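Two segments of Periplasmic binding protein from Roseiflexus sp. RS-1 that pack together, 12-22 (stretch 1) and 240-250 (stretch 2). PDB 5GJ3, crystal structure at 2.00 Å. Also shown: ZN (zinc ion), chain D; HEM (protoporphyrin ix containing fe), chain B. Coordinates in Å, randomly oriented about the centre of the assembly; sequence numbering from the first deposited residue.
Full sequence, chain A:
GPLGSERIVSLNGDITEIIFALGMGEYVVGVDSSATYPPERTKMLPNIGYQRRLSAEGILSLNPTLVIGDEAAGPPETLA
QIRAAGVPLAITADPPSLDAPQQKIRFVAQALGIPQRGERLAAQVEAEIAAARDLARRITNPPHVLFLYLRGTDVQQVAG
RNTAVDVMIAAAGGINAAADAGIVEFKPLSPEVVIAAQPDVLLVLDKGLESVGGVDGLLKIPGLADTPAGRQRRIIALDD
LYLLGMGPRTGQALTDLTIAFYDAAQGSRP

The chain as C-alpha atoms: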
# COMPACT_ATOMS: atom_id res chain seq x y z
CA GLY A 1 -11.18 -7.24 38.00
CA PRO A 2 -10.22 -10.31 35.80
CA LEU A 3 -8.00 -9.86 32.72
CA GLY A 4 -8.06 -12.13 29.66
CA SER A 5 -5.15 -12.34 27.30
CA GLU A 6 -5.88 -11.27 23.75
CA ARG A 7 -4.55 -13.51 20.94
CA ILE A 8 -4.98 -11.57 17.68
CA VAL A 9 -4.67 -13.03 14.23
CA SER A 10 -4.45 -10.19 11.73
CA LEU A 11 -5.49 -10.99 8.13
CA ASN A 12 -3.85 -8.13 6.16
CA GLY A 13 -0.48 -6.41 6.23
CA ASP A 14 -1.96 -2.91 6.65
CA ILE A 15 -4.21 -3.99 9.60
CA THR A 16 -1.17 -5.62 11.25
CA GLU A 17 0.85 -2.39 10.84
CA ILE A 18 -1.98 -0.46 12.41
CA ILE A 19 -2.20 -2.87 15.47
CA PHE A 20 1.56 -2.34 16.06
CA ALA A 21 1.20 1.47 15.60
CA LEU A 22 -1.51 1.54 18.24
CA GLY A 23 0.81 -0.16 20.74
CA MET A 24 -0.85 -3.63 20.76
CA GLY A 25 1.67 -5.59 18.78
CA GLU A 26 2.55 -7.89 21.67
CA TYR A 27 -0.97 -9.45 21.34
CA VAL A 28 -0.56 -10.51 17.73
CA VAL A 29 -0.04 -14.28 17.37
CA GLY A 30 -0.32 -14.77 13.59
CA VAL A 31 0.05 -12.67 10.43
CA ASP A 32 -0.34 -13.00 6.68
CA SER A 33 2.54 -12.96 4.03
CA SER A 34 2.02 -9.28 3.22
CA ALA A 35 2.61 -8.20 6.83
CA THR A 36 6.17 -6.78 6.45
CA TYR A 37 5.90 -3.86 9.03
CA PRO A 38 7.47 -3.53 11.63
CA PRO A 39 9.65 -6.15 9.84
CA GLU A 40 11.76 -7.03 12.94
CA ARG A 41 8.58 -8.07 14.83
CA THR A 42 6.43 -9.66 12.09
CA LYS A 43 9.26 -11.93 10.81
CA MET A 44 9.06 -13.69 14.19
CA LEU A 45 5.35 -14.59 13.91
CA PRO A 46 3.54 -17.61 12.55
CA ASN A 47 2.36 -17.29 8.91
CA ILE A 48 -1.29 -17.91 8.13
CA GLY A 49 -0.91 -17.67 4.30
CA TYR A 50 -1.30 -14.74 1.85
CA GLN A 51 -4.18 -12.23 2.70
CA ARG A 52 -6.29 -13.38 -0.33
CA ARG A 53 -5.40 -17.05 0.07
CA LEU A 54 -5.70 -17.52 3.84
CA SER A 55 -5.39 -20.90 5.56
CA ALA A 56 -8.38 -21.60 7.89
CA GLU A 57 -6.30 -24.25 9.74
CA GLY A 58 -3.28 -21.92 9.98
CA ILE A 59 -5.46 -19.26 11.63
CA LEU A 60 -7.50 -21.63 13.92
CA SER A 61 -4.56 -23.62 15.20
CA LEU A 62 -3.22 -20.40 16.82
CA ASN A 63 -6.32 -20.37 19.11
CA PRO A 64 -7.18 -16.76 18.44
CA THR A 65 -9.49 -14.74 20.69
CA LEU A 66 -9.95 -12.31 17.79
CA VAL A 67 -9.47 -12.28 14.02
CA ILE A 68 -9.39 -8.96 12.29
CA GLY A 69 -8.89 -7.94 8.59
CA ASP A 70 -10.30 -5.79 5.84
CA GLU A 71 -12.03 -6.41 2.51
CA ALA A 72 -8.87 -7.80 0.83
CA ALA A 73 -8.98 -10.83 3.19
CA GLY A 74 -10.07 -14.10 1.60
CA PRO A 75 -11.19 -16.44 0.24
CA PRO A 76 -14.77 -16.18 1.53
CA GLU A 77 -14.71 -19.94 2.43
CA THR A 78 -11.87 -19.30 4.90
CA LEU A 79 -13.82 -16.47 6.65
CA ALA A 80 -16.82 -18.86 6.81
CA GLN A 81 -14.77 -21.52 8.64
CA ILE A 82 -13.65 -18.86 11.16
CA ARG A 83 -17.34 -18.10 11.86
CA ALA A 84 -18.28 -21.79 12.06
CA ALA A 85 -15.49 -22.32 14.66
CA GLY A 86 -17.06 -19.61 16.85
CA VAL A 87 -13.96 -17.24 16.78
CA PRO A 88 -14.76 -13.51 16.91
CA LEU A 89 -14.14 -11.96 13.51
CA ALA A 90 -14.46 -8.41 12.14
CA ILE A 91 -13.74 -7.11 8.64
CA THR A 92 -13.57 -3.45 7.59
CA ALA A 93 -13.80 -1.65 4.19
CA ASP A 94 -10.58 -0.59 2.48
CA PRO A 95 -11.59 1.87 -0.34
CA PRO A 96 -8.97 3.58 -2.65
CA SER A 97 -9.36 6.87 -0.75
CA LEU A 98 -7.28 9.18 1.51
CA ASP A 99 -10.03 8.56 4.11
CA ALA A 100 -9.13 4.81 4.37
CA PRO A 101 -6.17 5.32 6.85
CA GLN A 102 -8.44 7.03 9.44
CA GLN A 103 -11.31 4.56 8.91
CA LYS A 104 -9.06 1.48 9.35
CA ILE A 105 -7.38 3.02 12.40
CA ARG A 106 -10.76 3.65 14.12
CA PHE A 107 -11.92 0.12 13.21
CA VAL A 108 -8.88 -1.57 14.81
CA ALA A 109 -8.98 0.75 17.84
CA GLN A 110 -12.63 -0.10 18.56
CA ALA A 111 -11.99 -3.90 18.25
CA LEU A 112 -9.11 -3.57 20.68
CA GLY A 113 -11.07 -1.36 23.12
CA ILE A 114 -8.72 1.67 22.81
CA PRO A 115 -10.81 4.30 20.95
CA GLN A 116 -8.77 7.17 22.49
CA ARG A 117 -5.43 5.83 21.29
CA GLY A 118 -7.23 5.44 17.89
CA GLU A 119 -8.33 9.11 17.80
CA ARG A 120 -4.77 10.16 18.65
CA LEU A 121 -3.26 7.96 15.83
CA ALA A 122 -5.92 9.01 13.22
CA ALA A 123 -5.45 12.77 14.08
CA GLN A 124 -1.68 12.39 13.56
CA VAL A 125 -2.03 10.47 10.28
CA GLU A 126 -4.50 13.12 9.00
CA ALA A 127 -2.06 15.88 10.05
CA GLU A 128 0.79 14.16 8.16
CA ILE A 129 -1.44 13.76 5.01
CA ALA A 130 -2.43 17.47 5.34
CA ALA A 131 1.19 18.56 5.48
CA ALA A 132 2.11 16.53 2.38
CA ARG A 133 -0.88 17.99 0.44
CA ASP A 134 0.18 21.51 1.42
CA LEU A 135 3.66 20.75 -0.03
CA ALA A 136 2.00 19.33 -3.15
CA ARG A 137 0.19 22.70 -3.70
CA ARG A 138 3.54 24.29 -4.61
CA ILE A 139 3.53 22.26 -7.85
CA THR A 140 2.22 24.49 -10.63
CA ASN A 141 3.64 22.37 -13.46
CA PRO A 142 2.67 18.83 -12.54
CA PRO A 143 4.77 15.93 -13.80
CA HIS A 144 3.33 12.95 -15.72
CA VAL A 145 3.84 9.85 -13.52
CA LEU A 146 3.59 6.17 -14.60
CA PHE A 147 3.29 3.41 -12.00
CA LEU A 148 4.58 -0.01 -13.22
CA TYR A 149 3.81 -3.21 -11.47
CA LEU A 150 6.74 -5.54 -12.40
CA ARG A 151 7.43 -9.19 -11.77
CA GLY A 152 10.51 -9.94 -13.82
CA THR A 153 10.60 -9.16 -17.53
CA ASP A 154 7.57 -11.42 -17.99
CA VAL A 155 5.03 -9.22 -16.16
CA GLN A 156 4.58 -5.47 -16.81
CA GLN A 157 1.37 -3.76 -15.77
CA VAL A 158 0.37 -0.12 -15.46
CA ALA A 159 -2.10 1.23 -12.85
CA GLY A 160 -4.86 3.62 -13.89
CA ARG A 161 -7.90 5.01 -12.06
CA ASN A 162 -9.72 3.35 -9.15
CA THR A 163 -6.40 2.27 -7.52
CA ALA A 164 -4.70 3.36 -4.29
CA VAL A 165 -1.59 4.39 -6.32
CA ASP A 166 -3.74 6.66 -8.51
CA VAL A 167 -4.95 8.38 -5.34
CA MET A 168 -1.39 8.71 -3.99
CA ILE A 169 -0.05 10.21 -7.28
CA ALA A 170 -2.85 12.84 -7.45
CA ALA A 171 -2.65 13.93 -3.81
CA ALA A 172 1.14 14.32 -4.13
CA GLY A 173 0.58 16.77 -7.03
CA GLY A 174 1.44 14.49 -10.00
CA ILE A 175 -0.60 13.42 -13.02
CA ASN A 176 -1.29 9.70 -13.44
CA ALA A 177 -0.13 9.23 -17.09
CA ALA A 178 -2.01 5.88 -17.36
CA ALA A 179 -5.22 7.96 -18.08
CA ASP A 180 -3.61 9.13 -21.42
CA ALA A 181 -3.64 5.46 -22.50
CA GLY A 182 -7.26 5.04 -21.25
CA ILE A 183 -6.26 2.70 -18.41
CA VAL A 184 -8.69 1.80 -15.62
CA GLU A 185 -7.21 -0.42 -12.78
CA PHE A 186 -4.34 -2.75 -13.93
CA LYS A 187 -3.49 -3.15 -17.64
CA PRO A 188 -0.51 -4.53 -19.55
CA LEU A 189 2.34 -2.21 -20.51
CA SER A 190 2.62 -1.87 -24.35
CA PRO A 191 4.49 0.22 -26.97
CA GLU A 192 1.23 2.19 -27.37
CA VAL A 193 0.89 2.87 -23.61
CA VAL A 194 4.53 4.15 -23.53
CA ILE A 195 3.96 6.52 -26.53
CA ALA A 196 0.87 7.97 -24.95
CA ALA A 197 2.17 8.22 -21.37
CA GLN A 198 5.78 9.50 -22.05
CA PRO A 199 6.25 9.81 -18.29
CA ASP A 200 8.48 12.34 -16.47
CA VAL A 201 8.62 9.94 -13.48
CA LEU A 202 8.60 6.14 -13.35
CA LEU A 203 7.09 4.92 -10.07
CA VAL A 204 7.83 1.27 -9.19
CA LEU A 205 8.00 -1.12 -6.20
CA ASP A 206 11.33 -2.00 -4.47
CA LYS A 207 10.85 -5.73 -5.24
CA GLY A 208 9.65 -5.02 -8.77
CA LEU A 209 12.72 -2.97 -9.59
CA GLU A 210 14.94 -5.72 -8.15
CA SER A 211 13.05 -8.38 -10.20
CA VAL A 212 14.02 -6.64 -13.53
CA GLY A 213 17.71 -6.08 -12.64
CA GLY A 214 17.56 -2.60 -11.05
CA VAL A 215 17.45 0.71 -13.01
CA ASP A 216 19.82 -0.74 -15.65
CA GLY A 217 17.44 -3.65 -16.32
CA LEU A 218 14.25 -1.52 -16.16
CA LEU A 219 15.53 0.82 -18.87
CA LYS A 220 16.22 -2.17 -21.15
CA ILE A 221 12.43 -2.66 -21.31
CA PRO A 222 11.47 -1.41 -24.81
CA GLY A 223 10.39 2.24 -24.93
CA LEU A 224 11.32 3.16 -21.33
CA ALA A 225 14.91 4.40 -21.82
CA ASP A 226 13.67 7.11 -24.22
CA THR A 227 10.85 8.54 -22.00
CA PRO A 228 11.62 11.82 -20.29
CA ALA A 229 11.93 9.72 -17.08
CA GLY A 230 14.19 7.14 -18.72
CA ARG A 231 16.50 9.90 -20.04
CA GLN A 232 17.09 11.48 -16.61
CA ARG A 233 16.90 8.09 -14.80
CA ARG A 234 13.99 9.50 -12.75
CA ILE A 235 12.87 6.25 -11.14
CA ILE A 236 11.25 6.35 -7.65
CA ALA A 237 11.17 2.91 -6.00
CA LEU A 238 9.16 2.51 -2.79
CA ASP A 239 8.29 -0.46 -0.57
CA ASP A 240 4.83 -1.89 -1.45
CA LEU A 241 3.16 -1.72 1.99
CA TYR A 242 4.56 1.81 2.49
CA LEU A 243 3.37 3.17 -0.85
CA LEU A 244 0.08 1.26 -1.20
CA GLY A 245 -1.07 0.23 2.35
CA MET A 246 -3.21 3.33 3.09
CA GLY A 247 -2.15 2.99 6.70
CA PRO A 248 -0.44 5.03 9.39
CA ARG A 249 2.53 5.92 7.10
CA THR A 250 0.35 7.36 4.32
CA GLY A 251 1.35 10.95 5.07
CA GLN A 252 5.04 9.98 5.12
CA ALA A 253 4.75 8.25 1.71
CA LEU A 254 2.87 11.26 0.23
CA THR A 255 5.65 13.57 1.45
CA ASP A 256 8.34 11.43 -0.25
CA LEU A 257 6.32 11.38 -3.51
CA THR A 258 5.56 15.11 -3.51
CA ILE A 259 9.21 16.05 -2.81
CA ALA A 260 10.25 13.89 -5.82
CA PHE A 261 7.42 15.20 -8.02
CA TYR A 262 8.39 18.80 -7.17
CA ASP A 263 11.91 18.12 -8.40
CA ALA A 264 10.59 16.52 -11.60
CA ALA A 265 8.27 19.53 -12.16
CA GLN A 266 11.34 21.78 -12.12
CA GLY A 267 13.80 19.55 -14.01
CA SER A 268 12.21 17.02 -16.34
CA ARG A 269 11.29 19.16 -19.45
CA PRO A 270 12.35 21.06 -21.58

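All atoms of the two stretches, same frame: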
# COMPACT_ATOMS: atom_id res chain seq x y z
N ASN A 12 -4.40 -8.97 7.23
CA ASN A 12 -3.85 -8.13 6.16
C ASN A 12 -2.67 -7.37 6.69
O ASN A 12 -2.68 -6.94 7.85
CB ASN A 12 -4.89 -7.12 5.61
CG ASN A 12 -6.16 -7.79 5.22
OD1 ASN A 12 -7.06 -7.96 6.04
ND2 ASN A 12 -6.21 -8.26 4.01
N GLY A 13 -1.66 -7.20 5.84
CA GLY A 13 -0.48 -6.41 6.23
C GLY A 13 -0.71 -5.02 6.76
O GLY A 13 -0.04 -4.61 7.70
N ASP A 14 -1.65 -4.26 6.17
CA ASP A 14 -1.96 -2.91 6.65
C ASP A 14 -2.70 -2.84 8.03
O ASP A 14 -2.43 -1.95 8.89
CB ASP A 14 -2.71 -2.11 5.57
CG ASP A 14 -4.02 -2.77 5.09
OD1 ASP A 14 -4.21 -4.01 5.24
OD2 ASP A 14 -4.88 -2.04 4.52
N ILE A 15 -3.58 -3.81 8.27
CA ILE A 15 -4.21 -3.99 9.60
C ILE A 15 -3.16 -4.34 10.67
O ILE A 15 -3.12 -3.73 11.75
CB ILE A 15 -5.28 -5.08 9.51
CG1 ILE A 15 -6.32 -4.65 8.46
CG2 ILE A 15 -5.90 -5.29 10.89
CD1 ILE A 15 -7.03 -3.33 8.77
N THR A 16 -2.27 -5.27 10.34
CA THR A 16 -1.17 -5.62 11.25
C THR A 16 -0.33 -4.38 11.63
O THR A 16 -0.09 -4.11 12.80
CB THR A 16 -0.28 -6.68 10.60
OG1 THR A 16 -1.05 -7.85 10.32
CG2 THR A 16 0.97 -7.02 11.47
N GLU A 17 0.06 -3.60 10.63
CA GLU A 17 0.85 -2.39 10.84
C GLU A 17 0.12 -1.45 11.78
O GLU A 17 0.72 -0.83 12.66
CB GLU A 17 1.12 -1.69 9.51
CG GLU A 17 1.67 -0.28 9.68
CD GLU A 17 2.31 0.29 8.40
OE1 GLU A 17 2.47 -0.41 7.37
OE2 GLU A 17 2.69 1.46 8.45
N ILE A 18 -1.20 -1.37 11.62
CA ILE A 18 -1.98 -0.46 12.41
C ILE A 18 -2.03 -1.01 13.89
O ILE A 18 -2.00 -0.23 14.81
CB ILE A 18 -3.44 -0.34 11.86
CG1 ILE A 18 -3.47 0.55 10.59
CG2 ILE A 18 -4.35 0.24 12.95
CD1 ILE A 18 -4.80 0.43 9.85
N ILE A 19 -2.13 -2.33 14.09
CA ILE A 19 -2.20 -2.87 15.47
C ILE A 19 -0.89 -2.49 16.19
O ILE A 19 -0.93 -2.05 17.36
CB ILE A 19 -2.39 -4.41 15.47
CG1 ILE A 19 -3.79 -4.79 14.92
CG2 ILE A 19 -2.21 -5.02 16.87
CD1 ILE A 19 -3.84 -6.24 14.40
N PHE A 20 0.24 -2.69 15.49
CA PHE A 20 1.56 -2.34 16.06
C PHE A 20 1.67 -0.83 16.31
O PHE A 20 2.14 -0.42 17.35
CB PHE A 20 2.72 -2.88 15.18
CG PHE A 20 3.05 -4.34 15.42
CD1 PHE A 20 3.99 -4.71 16.39
CD2 PHE A 20 2.45 -5.34 14.67
CE1 PHE A 20 4.28 -6.03 16.63
CE2 PHE A 20 2.75 -6.67 14.89
CZ PHE A 20 3.66 -7.03 15.89
N ALA A 21 1.15 0.01 15.41
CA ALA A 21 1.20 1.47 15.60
C ALA A 21 0.36 1.95 16.75
O ALA A 21 0.62 3.04 17.35
CB ALA A 21 0.79 2.20 14.31
N LEU A 22 -0.67 1.17 17.10
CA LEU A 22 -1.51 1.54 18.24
C LEU A 22 -0.90 1.07 19.58
O LEU A 22 -1.45 1.35 20.66
CB LEU A 22 -2.94 0.95 18.07
CG LEU A 22 -3.85 1.61 17.05
CD1 LEU A 22 -5.08 0.75 16.69
CD2 LEU A 22 -4.29 3.02 17.49
N ASP A 240 6.27 -1.74 -1.21
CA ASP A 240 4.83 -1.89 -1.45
C ASP A 240 3.86 -1.53 -0.32
O ASP A 240 2.89 -0.80 -0.54
CB ASP A 240 4.45 -3.28 -1.99
CG ASP A 240 5.15 -4.43 -1.24
OD1 ASP A 240 5.48 -4.28 -0.04
OD2 ASP A 240 5.38 -5.49 -1.86
N LEU A 241 4.09 -2.04 0.90
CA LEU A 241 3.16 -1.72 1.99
C LEU A 241 3.20 -0.18 2.30
O LEU A 241 2.18 0.43 2.59
CB LEU A 241 3.49 -2.57 3.24
CG LEU A 241 2.52 -2.55 4.44
CD1 LEU A 241 1.06 -2.82 4.06
CD2 LEU A 241 2.98 -3.53 5.52
N TYR A 242 4.38 0.40 2.22
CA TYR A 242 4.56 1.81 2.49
C TYR A 242 3.84 2.66 1.47
O TYR A 242 3.11 3.58 1.82
CB TYR A 242 6.04 2.12 2.41
CG TYR A 242 6.45 3.56 2.71
CD1 TYR A 242 6.15 4.15 3.95
CD2 TYR A 242 7.19 4.30 1.79
CE1 TYR A 242 6.56 5.45 4.24
CE2 TYR A 242 7.63 5.61 2.07
CZ TYR A 242 7.30 6.18 3.30
OH TYR A 242 7.70 7.44 3.60
N LEU A 243 4.06 2.39 0.19
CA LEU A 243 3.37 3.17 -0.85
C LEU A 243 1.85 2.94 -0.92
O LEU A 243 1.08 3.89 -1.06
CB LEU A 243 3.99 2.91 -2.22
CG LEU A 243 3.30 3.54 -3.43
CD1 LEU A 243 3.40 5.07 -3.38
CD2 LEU A 243 3.90 2.99 -4.72
N LEU A 244 1.43 1.69 -0.82
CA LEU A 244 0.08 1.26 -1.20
C LEU A 244 -0.84 0.80 -0.05
O LEU A 244 -2.06 0.64 -0.27
CB LEU A 244 0.18 0.14 -2.24
CG LEU A 244 0.89 0.52 -3.54
CD1 LEU A 244 0.98 -0.75 -4.37
CD2 LEU A 244 0.08 1.58 -4.31
N GLY A 245 -0.28 0.61 1.15
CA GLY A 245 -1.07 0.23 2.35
C GLY A 245 -2.19 1.14 2.87
O GLY A 245 -3.13 0.64 3.53
N MET A 246 -2.15 2.44 2.58
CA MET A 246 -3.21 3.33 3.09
C MET A 246 -3.36 3.18 4.61
O MET A 246 -4.45 2.99 5.17
CB MET A 246 -4.52 3.14 2.32
CG MET A 246 -4.44 3.70 0.90
SD MET A 246 -4.13 5.50 0.82
CE MET A 246 -4.62 5.77 -0.88
N GLY A 247 -2.21 3.23 5.28
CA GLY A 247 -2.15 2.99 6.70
C GLY A 247 -1.54 4.17 7.39
O GLY A 247 -1.63 5.28 6.88
N PRO A 248 -0.92 3.93 8.58
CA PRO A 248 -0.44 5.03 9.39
C PRO A 248 0.70 5.84 8.73
O PRO A 248 0.89 7.02 9.09
CB PRO A 248 0.07 4.34 10.67
CG PRO A 248 -0.62 3.01 10.70
CD PRO A 248 -0.66 2.63 9.22
N ARG A 249 1.43 5.24 7.79
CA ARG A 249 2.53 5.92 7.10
C ARG A 249 2.15 6.64 5.80
O ARG A 249 3.03 7.10 5.06
CB ARG A 249 3.70 4.93 6.85
CG ARG A 249 4.39 4.53 8.18
CD ARG A 249 5.51 3.53 7.87
NE ARG A 249 4.93 2.30 7.33
CZ ARG A 249 5.55 1.39 6.58
NH1 ARG A 249 6.80 1.56 6.19
NH2 ARG A 249 4.89 0.34 6.14
N THR A 250 0.85 6.79 5.56
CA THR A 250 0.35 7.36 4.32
C THR A 250 0.87 8.78 4.06
O THR A 250 1.29 9.08 2.94
CB THR A 250 -1.19 7.36 4.25
OG1 THR A 250 -1.61 5.99 4.30
CG2 THR A 250 -1.69 7.95 2.88
ZN ZN D . -6.15 -3.29 3.36
CHA HEM B . 0.21 -11.85 -4.32
CHB HEM B . 1.67 -8.39 -1.23
CHC HEM B . -2.05 -5.72 -2.94
CHD HEM B . -3.74 -9.42 -5.58
C1A HEM B . 0.92 -11.13 -3.39
C2A HEM B . 2.03 -11.65 -2.69
C3A HEM B . 2.46 -10.72 -1.79
C4A HEM B . 1.61 -9.58 -1.96
CMA HEM B . 3.63 -10.87 -0.81
CAA HEM B . 2.59 -13.05 -2.92
CBA HEM B . 1.61 -14.03 -2.21
CGA HEM B . 1.71 -15.46 -2.70
O1A HEM B . 2.27 -15.70 -3.77
O2A HEM B . 1.20 -16.42 -2.07
C1B HEM B . 0.78 -7.31 -1.46
C2B HEM B . 0.87 -6.01 -0.86
C3B HEM B . -0.16 -5.25 -1.36
C4B HEM B . -0.90 -6.14 -2.27
CMB HEM B . 1.94 -5.54 0.10
CAB HEM B . -0.55 -3.85 -1.08
CBB HEM B . -0.20 -3.25 0.08
C1C HEM B . -2.81 -6.44 -3.83
C2C HEM B . -3.85 -5.91 -4.64
C3C HEM B . -4.34 -6.99 -5.40
C4C HEM B . -3.56 -8.15 -5.06
CMC HEM B . -4.31 -4.46 -4.61
CAC HEM B . -5.45 -6.99 -6.39
CBC HEM B . -6.10 -5.89 -6.77
C1D HEM B . -2.73 -10.36 -5.44
C2D HEM B . -2.80 -11.65 -6.16
C3D HEM B . -1.71 -12.33 -5.82
C4D HEM B . -0.98 -11.45 -4.89
CMD HEM B . -3.90 -12.10 -7.12
CAD HEM B . -1.32 -13.73 -6.27
CBD HEM B . -1.64 -14.65 -5.03
CGD HEM B . -3.06 -15.19 -4.93
O1D HEM B . -3.79 -15.28 -5.94
O2D HEM B . -3.55 -15.62 -3.84
NA HEM B . 0.62 -9.91 -2.88
NB HEM B . -0.31 -7.34 -2.24
NC HEM B . -2.66 -7.77 -4.09
ND HEM B . -1.62 -10.28 -4.63
FE HEM B . -1.00 -8.88 -3.45
O HOH W 1 -5.56 -4.98 2.58
O HOH W 2 1.06 2.93 6.19
O HOH W 3 0.99 0.73 5.35

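The contact joins a helix that starts at G13 to a second segment that begins as a short helix and then unwinds into a turn. The two helix axes run nearly perpendicular, at 88°, and come no closer than 10.9 Å, so this is not close helix-on-helix packing. What meets the first helix is L241 from the second helix, and then the loop that follows, with G245, P248 and R249 set along it.

The organising element is E17. Its CA-to-CB bond points toward the other stretch, and chi1 and chi2 are both t, so the chain is extended and carries a buried carboxylate across the gap. There R249 meets it with two hydrogen bonds, R249 NE to E17 OE2 at 2.6 Å and R249 NH2 to E17 OE1 at 2.8 Å, with N-H...acceptor angles of 154° and 156°. The carboxylate lies at the edge of the guanidinium, near its plane, as a two-point salt bridge requires. The CB of R249 leaves sideways, and chi angles of m, t and m, with chi4 at 158°, bring the end of the chain nearer to the helix.

Two waters complete the surroundings of the carboxylate. Water 2 donates to E17 OE2 at 3.2 Å and accepts from R249 N at 2.8 Å, tying the acid to the backbone of the same residue whose side chain it pairs with. Water 3 donates to E17 OE1 at 2.8 Å and to L241 O at 3.0 Å, linking the acid to the short helix. Both carboxylate oxygens therefore have a hydrogen bond from the arginine and another from water. Apolar atoms lie close as well: E17 OE1 is 3.6 Å from L241 CG, and E17 OE2 is 3.6 Å from P248 CD.

P248 supplies the main apolar surface of the turn. The P248 ring, C-gamma exo, places P248 CD 3.8 Å from I18 CG1 and P248 CG 4.0 Å from A21 CB. I18 contributes although its CB points sideways, while A21 offers a methyl directed at the proline. The type I turn from G247 to T250 is supported from within by T250 OG1, in rotamer m, donating to G247 O at 2.7 Å.

At the other end, L241 adopts chi1 t and chi2 p, and its CD1 lies 3.7 Å from D14 N while its CD2 lies 3.9 Å from G13 O. The leucine thus packs on the first turn of the helix, where G13 presents backbone alone; an ideal CB there would sit 3.6 Å from L241 CD1.

The CA-to-CB bond of D14 points toward the other stretch, but its carboxylate serves another partner. With chi1 p, D14 OD1 accepts a weak hydrogen bond from I15 N at 3.1 Å, and D14 OD2 binds the zinc ion, ZN, at 2.1 Å. D14 OD2 also lies 3.4 Å from G245 O, but both are acceptors, so this is proximity without a bond.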